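Local structure of Cys-Gly metallodipeptidase DUG1 (Saccharomyces cerevisiae, 4G1P) at residues A[106-111]-A[117-122]; A[135-140]-A[448-453]. The protein hydrolyses dipeptides with high specificity for Cys-Gly and serves as the catalytic component of a complex that degrades glutathione. All coordinates share one frame; numbering follows the deposited sequence.

Contact 1 of 2, residues A[106-111]-A[117-122]; sequences QPAQLE and EPFKLV
P118 and A108 meet where the two limbs of one loop run past each other, and their contact is a worked example of how a proline in a turn packs against the opposite limb of a loop. The A108 methyl comes up against the ring at CB, with P118 CB and A108 CB 3.6 Å apart. The far side of the ring lies along the backbone as it passes from Q109 into L110: P118 CD stands 3.9 Å from L110 N. F119 completes the tight part. With CG beside its backbone N (chi1 -57°), its ring reaches back across the gap, and F119 CE2 comes 4.0 Å from A108 CB. A108 O lies at the edge of this ring, near its plane, 3.6 Å from F119 CE2. A type I turn from E117 to K120 fixes the pair, closed by K120 N and E117 O at 2.8 Å, with P118 at its second position, where a proline's phi of -54° suits the turn. Toward solvent the fit slackens: L110 CB is 4.4 Å from P118 CD, while L110 CD1 merely approaches E117 N. A glycine at P118 would probably leave the A108 methyl and the L110 backbone without their apolar partner and let the turn flex. The limbs also share R133, which bonds to the P107 carbonyl and to the P118 backbone. No hydrogen bond joins the segments directly, so their fit to each other rests on apolar contact around a rigid proline, with R133 bonded to both limbs.

Contact 2 of 2, residues A[135-140]-A[448-453]; sequences VTDDTG and GAHSIN. With ZN (zinc ion), chain B; GLY (glycine), chain D; CYS (cysteine), chain E.
D137 extends its carboxylate with CG opposite the backbone N (chi1 180°), while H450 swings its imidazole back beside its own N (chi1 -65°), and the two groups converge on one zinc ion. D137 OD2 binds the zinc at 2.0 Å, as does H450 NE2. The carboxylate and ring planes lie 15° apart. The pair illustrates how a metal joins groups from distant parts of a chain: D137 OD2 and H450 NE2 lie 3.0 Å from each other as fellow ligands, not as a hydrogen-bonded pair. E172 completes the protein ligands of this ion, and the bound glycine adds its N at a longer 2.6 Å from the zinc. The bound cysteine lies beyond, its N in the plane of the imidazole at the ring edge, 3.1 Å from H450 CE1. D137 serves a second zinc together with D200, which makes it the bridging aspartate of the two-metal centre of the M20 peptidases; the cis peptide that follows it is also a feature of this family. Away from the metal the contact turns apolar. A449 CB sits 3.9 Å from D137 CB and 4.2 Å from T136 CG2, whereas the T136 hydroxyl bonds to D447. A type II turn from G448 to S451 presents H450, next to H233 of the second subunit. The aspartate stands close to where helix 135-154 begins, a helix that rests through V135 on helix 16-28 and strand 455-457, and the histidine comes from the loop linking strands 437-439 and 455-457.

Contact 1 is local and lies at the surface, whereas contact 2 is buried and unites segments about 300 residues apart in sequence. The first lies in the loop between strands 96-102 and 122-124 and relies on apolar fit; the second takes one ligand from near the start of a helix and one from a loop, and is organised by zinc. They meet at two places. Q106 packs on the imidazole, with Q106 CG 3.4 Å from H450 CD2, and the Q106 amide bonds to E172, so the start of contact 1 forms a second shell to the metal; L121 rests on V135. R133, which bonds to both limbs of contact 1, also bonds to S451 O of contact 2, and both contacts touch the second subunit.

Contact 1 of 2, residues A[106-111]-A[117-122]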
ATOM      1  N   GLN A 106       8.025  15.481  -4.606  1.00 17.71           N
ATOM      2  CA  GLN A 106       7.568  14.144  -4.228  1.00 18.20           C
ATOM      3  C   GLN A 106       7.223  14.050  -2.738  1.00 17.77           C
ATOM      4  O   GLN A 106       7.782  14.772  -1.929  1.00 17.72           O
ATOM      5  CB  GLN A 106       8.645  13.117  -4.574  1.00 17.57           C
ATOM      6  CG  GLN A 106       8.799  12.848  -6.058  1.00 18.24           C
ATOM      7  CD  GLN A 106       7.662  12.016  -6.610  1.00 22.90           C
ATOM      8  OE1 GLN A 106       7.332  10.971  -6.058  1.00 26.35           O
ATOM      9  NE2 GLN A 106       7.045  12.482  -7.697  1.00 21.91           N
ATOM     10  N   PRO A 107       6.278  13.170  -2.371  1.00 19.10           N
ATOM     11  CA  PRO A 107       6.010  12.972  -0.943  1.00 18.44           C
ATOM     12  C   PRO A 107       7.243  12.443  -0.223  1.00 21.06           C
ATOM     13  O   PRO A 107       8.127  11.856  -0.853  1.00 19.66           O
ATOM     14  CB  PRO A 107       4.906  11.901  -0.926  1.00 13.68           C
ATOM     15  CG  PRO A 107       4.920  11.298  -2.277  1.00 18.86           C
ATOM     16  CD  PRO A 107       5.370  12.375  -3.211  1.00 19.41           C
ATOM     17  N   ALA A 108       7.285  12.644   1.089  1.00 19.92           N
ATOM     18  CA  ALA A 108       8.377  12.157   1.903  1.00 18.68           C
ATOM     19  C   ALA A 108       7.975  12.065   3.367  1.00 22.40           C
ATOM     20  O   ALA A 108       7.256  12.920   3.894  1.00 22.61           O
ATOM     21  CB  ALA A 108       9.588  13.053   1.745  1.00 15.72           C
ATOM     22  N   GLN A 109       8.457  11.016   4.017  1.00 24.30           N
ATOM     23  CA  GLN A 109       8.268  10.827   5.447  1.00 27.55           C
ATOM     24  C   GLN A 109       9.531  10.242   6.021  1.00 23.91           C
ATOM     25  O   GLN A 109      10.199   9.433   5.370  1.00 20.07           O
ATOM     26  CB  GLN A 109       7.145   9.842   5.718  1.00 27.60           C
ATOM     27  CG  GLN A 109       5.760  10.410   5.628  1.00 33.66           C
ATOM     28  CD  GLN A 109       4.744   9.364   6.016  1.00 47.67           C
ATOM     29  OE1 GLN A 109       5.049   8.169   6.013  1.00 41.61           O
ATOM     30  NE2 GLN A 109       3.541   9.801   6.378  1.00 53.61           N
ATOM     31  N   LEU A 110       9.837  10.648   7.246  1.00 18.98           N
ATOM     32  CA  LEU A 110      10.979  10.136   7.972  1.00 19.53           C
ATOM     33  C   LEU A 110      10.972   8.610   7.981  1.00 25.17           C
ATOM     34  O   LEU A 110      11.966   7.959   7.644  1.00 24.21           O
ATOM     35  CB  LEU A 110      10.935  10.661   9.396  1.00 20.43           C
ATOM     36  CG  LEU A 110      11.970  10.099  10.360  1.00 27.42           C
ATOM     37  CD1 LEU A 110      13.377  10.546   9.969  1.00 22.38           C
ATOM     38  CD2 LEU A 110      11.616  10.532  11.778  1.00 24.19           C
ATOM     39  N   GLU A 111       9.826   8.041   8.319  1.00 21.10           N
ATOM     40  CA  GLU A 111       9.722   6.606   8.501  1.00 21.52           C
ATOM     41  C   GLU A 111      10.008   5.818   7.231  1.00 25.06           C
ATOM     42  O   GLU A 111      10.184   4.597   7.291  1.00 25.01           O
ATOM     43  CB  GLU A 111       8.351   6.236   9.064  1.00 24.55           C
ATOM     44  CG  GLU A 111       8.065   6.801  10.463  1.00 29.85           C
ATOM     45  CD  GLU A 111       7.884   8.329  10.474  1.00 41.63           C
ATOM     46  OE1 GLU A 111       7.600   8.908   9.388  1.00 31.27           O
ATOM     47  OE2 GLU A 111       8.039   8.941  11.569  1.00 39.78           O
ATOM     48  N   GLU A 117      14.927  14.624   8.879  1.00 20.59           N
ATOM     49  CA  GLU A 117      13.558  14.936   8.554  1.00 21.07           C
ATOM     50  C   GLU A 117      13.503  15.616   7.188  1.00 22.13           C
ATOM     51  O   GLU A 117      14.087  16.686   6.993  1.00 19.87           O
ATOM     52  CB  GLU A 117      13.014  15.829   9.653  1.00 26.32           C
ATOM     53  CG  GLU A 117      13.629  15.451  10.992  1.00 33.19           C
ATOM     54  CD  GLU A 117      13.144  16.305  12.135  1.00 48.82           C
ATOM     55  OE1 GLU A 117      11.911  16.334  12.352  1.00 54.80           O
ATOM     56  OE2 GLU A 117      13.994  16.941  12.812  1.00 48.58           O
ATOM     57  N   PRO A 118      12.796  14.988   6.236  1.00 21.89           N
ATOM     58  CA  PRO A 118      12.804  15.364   4.819  1.00 19.15           C
ATOM     59  C   PRO A 118      12.472  16.828   4.551  1.00 19.61           C
ATOM     60  O   PRO A 118      12.985  17.391   3.575  1.00 16.95           O
ATOM     61  CB  PRO A 118      11.763  14.431   4.194  1.00 19.54           C
ATOM     62  CG  PRO A 118      10.954  13.903   5.344  1.00 20.20           C
ATOM     63  CD  PRO A 118      11.899  13.849   6.494  1.00 20.15           C
ATOM     64  N   PHE A 119      11.664  17.454   5.404  1.00 19.43           N
ATOM     65  CA  PHE A 119      11.366  18.870   5.183  1.00 21.55           C
ATOM     66  C   PHE A 119      12.048  19.799   6.160  1.00 19.88           C
ATOM     67  O   PHE A 119      11.637  20.931   6.320  1.00 26.44           O
ATOM     68  CB  PHE A 119       9.862  19.138   5.117  1.00 19.02           C
ATOM     69  CG  PHE A 119       9.165  18.340   4.059  1.00 20.13           C
ATOM     70  CD1 PHE A 119       9.123  18.789   2.749  1.00 20.17           C
ATOM     71  CD2 PHE A 119       8.590  17.121   4.360  1.00 18.27           C
ATOM     72  CE1 PHE A 119       8.496  18.050   1.770  1.00 17.62           C
ATOM     73  CE2 PHE A 119       7.966  16.378   3.385  1.00 18.25           C
ATOM     74  CZ  PHE A 119       7.914  16.845   2.088  1.00 17.40           C
ATOM     75  N   LYS A 120      13.086  19.315   6.821  1.00 19.34           N
ATOM     76  CA  LYS A 120      13.997  20.208   7.507  1.00 22.70           C
ATOM     77  C   LYS A 120      15.295  20.131   6.736  1.00 18.85           C
ATOM     78  O   LYS A 120      15.977  19.120   6.779  1.00 21.65           O
ATOM     79  CB  LYS A 120      14.218  19.784   8.963  1.00 27.69           C
ATOM     80  CG  LYS A 120      12.954  19.714   9.810  1.00 32.18           C
ATOM     81  CD  LYS A 120      12.191  21.045   9.836  1.00 40.64           C
ATOM     82  CE  LYS A 120      12.709  21.985  10.924  1.00 49.22           C
ATOM     83  NZ  LYS A 120      12.223  23.387  10.753  1.00 44.90           N
ATOM     84  N   LEU A 121      15.630  21.186   6.010  1.00 18.89           N
ATOM     85  CA  LEU A 121      16.845  21.181   5.208  1.00 18.65           C
ATOM     86  C   LEU A 121      18.095  21.169   6.093  1.00 19.55           C
ATOM     87  O   LEU A 121      18.366  22.132   6.797  1.00 19.65           O
ATOM     88  CB  LEU A 121      16.886  22.402   4.279  1.00 16.48           C
ATOM     89  CG  LEU A 121      18.149  22.427   3.418  1.00 15.74           C
ATOM     90  CD1 LEU A 121      18.014  21.395   2.297  1.00 15.02           C
ATOM     91  CD2 LEU A 121      18.437  23.812   2.883  1.00 16.80           C
ATOM     92  N   VAL A 122      18.852  20.082   6.049  1.00 16.02           N
ATOM     93  CA  VAL A 122      20.097  20.007   6.784  1.00 17.34           C
ATOM     94  C   VAL A 122      21.256  20.363   5.873  1.00 20.68           C
ATOM     95  O   VAL A 122      21.488  19.687   4.866  1.00 19.30           O
ATOM     96  CB  VAL A 122      20.343  18.592   7.309  1.00 24.20           C
ATOM     97  CG1 VAL A 122      21.790  18.450   7.811  1.00 22.82           C
ATOM     98  CG2 VAL A 122      19.335  18.254   8.394  1.00 24.35           C
TER

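Contact 2 of 2, residues A[135-140]-A[448-453]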
ATOM      1  N   VAL A 135      15.416  19.206  -2.764  1.00 13.63           N
ATOM      2  CA  VAL A 135      16.604  20.040  -2.845  1.00 15.81           C
ATOM      3  C   VAL A 135      17.296  19.944  -4.213  1.00 16.90           C
ATOM      4  O   VAL A 135      17.831  20.929  -4.705  1.00 16.22           O
ATOM      5  CB  VAL A 135      17.578  19.817  -1.666  1.00 15.24           C
ATOM      6  CG1 VAL A 135      18.367  18.529  -1.825  1.00 13.88           C
ATOM      7  CG2 VAL A 135      18.509  21.007  -1.550  1.00 15.24           C
ATOM      8  N   THR A 136      17.244  18.773  -4.843  1.00 16.98           N
ATOM      9  CA  THR A 136      17.722  18.642  -6.218  1.00 16.09           C
ATOM     10  C   THR A 136      16.573  18.604  -7.236  1.00 17.15           C
ATOM     11  O   THR A 136      16.752  18.971  -8.389  1.00 21.55           O
ATOM     12  CB  THR A 136      18.637  17.408  -6.412  1.00 16.88           C
ATOM     13  OG1 THR A 136      19.464  17.604  -7.559  1.00 16.39           O
ATOM     14  CG2 THR A 136      17.827  16.145  -6.625  1.00 16.65           C
ATOM     15  N   ASP A 137      15.393  18.179  -6.806  1.00 17.09           N
ATOM     16  CA  ASP A 137      14.280  17.974  -7.716  1.00 16.89           C
ATOM     17  C   ASP A 137      13.048  18.626  -7.111  1.00 17.42           C
ATOM     18  O   ASP A 137      12.260  17.942  -6.451  1.00 15.97           O
ATOM     19  CB  ASP A 137      14.064  16.464  -7.905  1.00 15.66           C
ATOM     20  CG  ASP A 137      12.905  16.130  -8.839  1.00 17.01           C
ATOM     21  OD1 ASP A 137      12.394  17.028  -9.530  1.00 18.47           O
ATOM     22  OD2 ASP A 137      12.510  14.943  -8.892  1.00 17.27           O
ATOM     23  N   ASP A 138      12.854  19.929  -7.333  1.00 15.50           N
ATOM     24  CA  ASP A 138      13.620  20.751  -8.268  1.00 16.21           C
ATOM     25  C   ASP A 138      13.858  22.135  -7.650  1.00 15.30           C
ATOM     26  O   ASP A 138      14.132  23.101  -8.354  1.00 12.50           O
ATOM     27  CB  ASP A 138      12.810  20.911  -9.570  1.00 17.33           C
ATOM     28  CG  ASP A 138      13.582  21.638 -10.696  1.00 19.97           C
ATOM     29  OD1 ASP A 138      14.787  21.361 -10.913  1.00 20.76           O
ATOM     30  OD2 ASP A 138      12.968  22.486 -11.371  1.00 17.35           O
ATOM     31  N   THR A 139      13.747  22.230  -6.330  1.00 15.46           N
ATOM     32  CA  THR A 139      13.751  23.539  -5.666  1.00 15.19           C
ATOM     33  C   THR A 139      15.141  24.226  -5.606  1.00 15.72           C
ATOM     34  O   THR A 139      15.252  25.439  -5.775  1.00 14.10           O
ATOM     35  CB  THR A 139      13.087  23.444  -4.271  1.00 14.39           C
ATOM     36  OG1 THR A 139      11.753  22.956  -4.430  1.00 13.15           O
ATOM     37  CG2 THR A 139      13.026  24.786  -3.600  1.00 12.19           C
ATOM     38  N   GLY A 140      16.193  23.446  -5.381  1.00 13.92           N
ATOM     39  CA  GLY A 140      17.538  23.973  -5.480  1.00 14.13           C
ATOM     40  C   GLY A 140      17.833  24.642  -6.821  1.00 17.07           C
ATOM     41  O   GLY A 140      18.185  25.828  -6.863  1.00 14.39           O
ATOM     42  N   GLY A 448      19.476  11.047  -5.281  1.00 20.35           N
ATOM     43  CA  GLY A 448      18.380  10.377  -4.620  1.00 18.13           C
ATOM     44  C   GLY A 448      17.024  11.001  -4.896  1.00 20.78           C
ATOM     45  O   GLY A 448      16.132  10.918  -4.059  1.00 22.28           O
ATOM     46  N   ALA A 449      16.848  11.627  -6.056  1.00 18.45           N
ATOM     47  CA  ALA A 449      15.529  12.144  -6.398  1.00 19.19           C
ATOM     48  C   ALA A 449      14.489  11.017  -6.369  1.00 20.54           C
ATOM     49  O   ALA A 449      14.761   9.900  -6.809  1.00 17.83           O
ATOM     50  CB  ALA A 449      15.549  12.828  -7.754  1.00 15.50           C
ATOM     51  N   HIS A 450      13.314  11.328  -5.823  1.00 23.95           N
ATOM     52  CA  HIS A 450      12.195  10.390  -5.698  1.00 19.42           C
ATOM     53  C   HIS A 450      12.511   9.276  -4.710  1.00 21.70           C
ATOM     54  O   HIS A 450      11.848   8.236  -4.699  1.00 25.94           O
ATOM     55  CB  HIS A 450      11.808   9.796  -7.056  1.00 16.58           C
ATOM     56  CG  HIS A 450      11.283  10.801  -8.027  1.00 19.49           C
ATOM     57  ND1 HIS A 450      10.503  10.454  -9.109  1.00 21.64           N
ATOM     58  CD2 HIS A 450      11.426  12.146  -8.083  1.00 21.00           C
ATOM     59  CE1 HIS A 450      10.183  11.540  -9.786  1.00 21.78           C
ATOM     60  NE2 HIS A 450      10.736  12.581  -9.188  1.00 21.78           N
ATOM     61  N   SER A 451      13.524   9.494  -3.883  1.00 19.25           N
ATOM     62  CA  SER A 451      13.980   8.464  -2.971  1.00 19.55           C
ATOM     63  C   SER A 451      14.170   9.031  -1.561  1.00 21.36           C
ATOM     64  O   SER A 451      13.760  10.158  -1.296  1.00 23.59           O
ATOM     65  CB  SER A 451      15.267   7.848  -3.508  1.00 20.53           C
ATOM     66  OG  SER A 451      15.582   6.655  -2.818  1.00 27.14           O
ATOM     67  N   ILE A 452      14.767   8.253  -0.656  1.00 22.10           N
ATOM     68  CA  ILE A 452      15.096   8.757   0.679  1.00 23.46           C
ATOM     69  C   ILE A 452      16.436   9.471   0.662  1.00 24.15           C
ATOM     70  O   ILE A 452      17.307   9.141  -0.151  1.00 23.55           O
ATOM     71  CB  ILE A 452      15.195   7.640   1.737  1.00 25.00           C
ATOM     72  CG1 ILE A 452      16.120   6.526   1.247  1.00 25.27           C
ATOM     73  CG2 ILE A 452      13.807   7.102   2.109  1.00 21.48           C
ATOM     74  CD1 ILE A 452      16.480   5.529   2.314  1.00 20.37           C
ATOM     75  N   ASN A 453      16.584  10.442   1.566  1.00 22.27           N
ATOM     76  CA  ASN A 453      17.834  11.175   1.743  1.00 22.80           C
ATOM     77  C   ASN A 453      18.264  11.957   0.499  1.00 23.14           C
ATOM     78  O   ASN A 453      19.443  11.978   0.168  1.00 21.65           O
ATOM     79  CB  ASN A 453      18.971  10.233   2.181  1.00 22.72           C
ATOM     80  CG  ASN A 453      18.679   9.520   3.497  1.00 29.54           C
ATOM     81  OD1 ASN A 453      18.235  10.131   4.466  1.00 30.21           O
ATOM     82  ND2 ASN A 453      18.932   8.219   3.533  1.00 30.08           N
TER
HETATM   83 ZN    ZN B 501      10.706  14.540  -9.713  1.00 21.94          ZN
HETATM   84  N   GLY D 503      11.653  13.516 -11.895  1.00 20.01           N
HETATM   85  CA  GLY D 503      10.509  14.390 -12.064  1.00 20.23           C
HETATM   86  C   GLY D 503       9.580  13.648 -12.987  1.00 30.28           C
HETATM   87  O   GLY D 503       9.453  13.979 -14.162  1.00 32.61           O
HETATM   88  N   CYS E 504       8.948  12.617 -12.439  1.00 36.02           N
HETATM   89  CA  CYS E 504       8.257  11.616 -13.227  1.00 32.93           C
HETATM   90  C   CYS E 504       9.288  10.801 -14.011  1.00 23.46           C
HETATM   91  O   CYS E 504      10.107  11.353 -14.746  1.00 23.01           O
HETATM   92  CB  CYS E 504       7.221  12.269 -14.146  1.00 31.10           C
HETATM   93  SG  CYS E 504       6.280  11.128 -15.111  1.00 49.16           S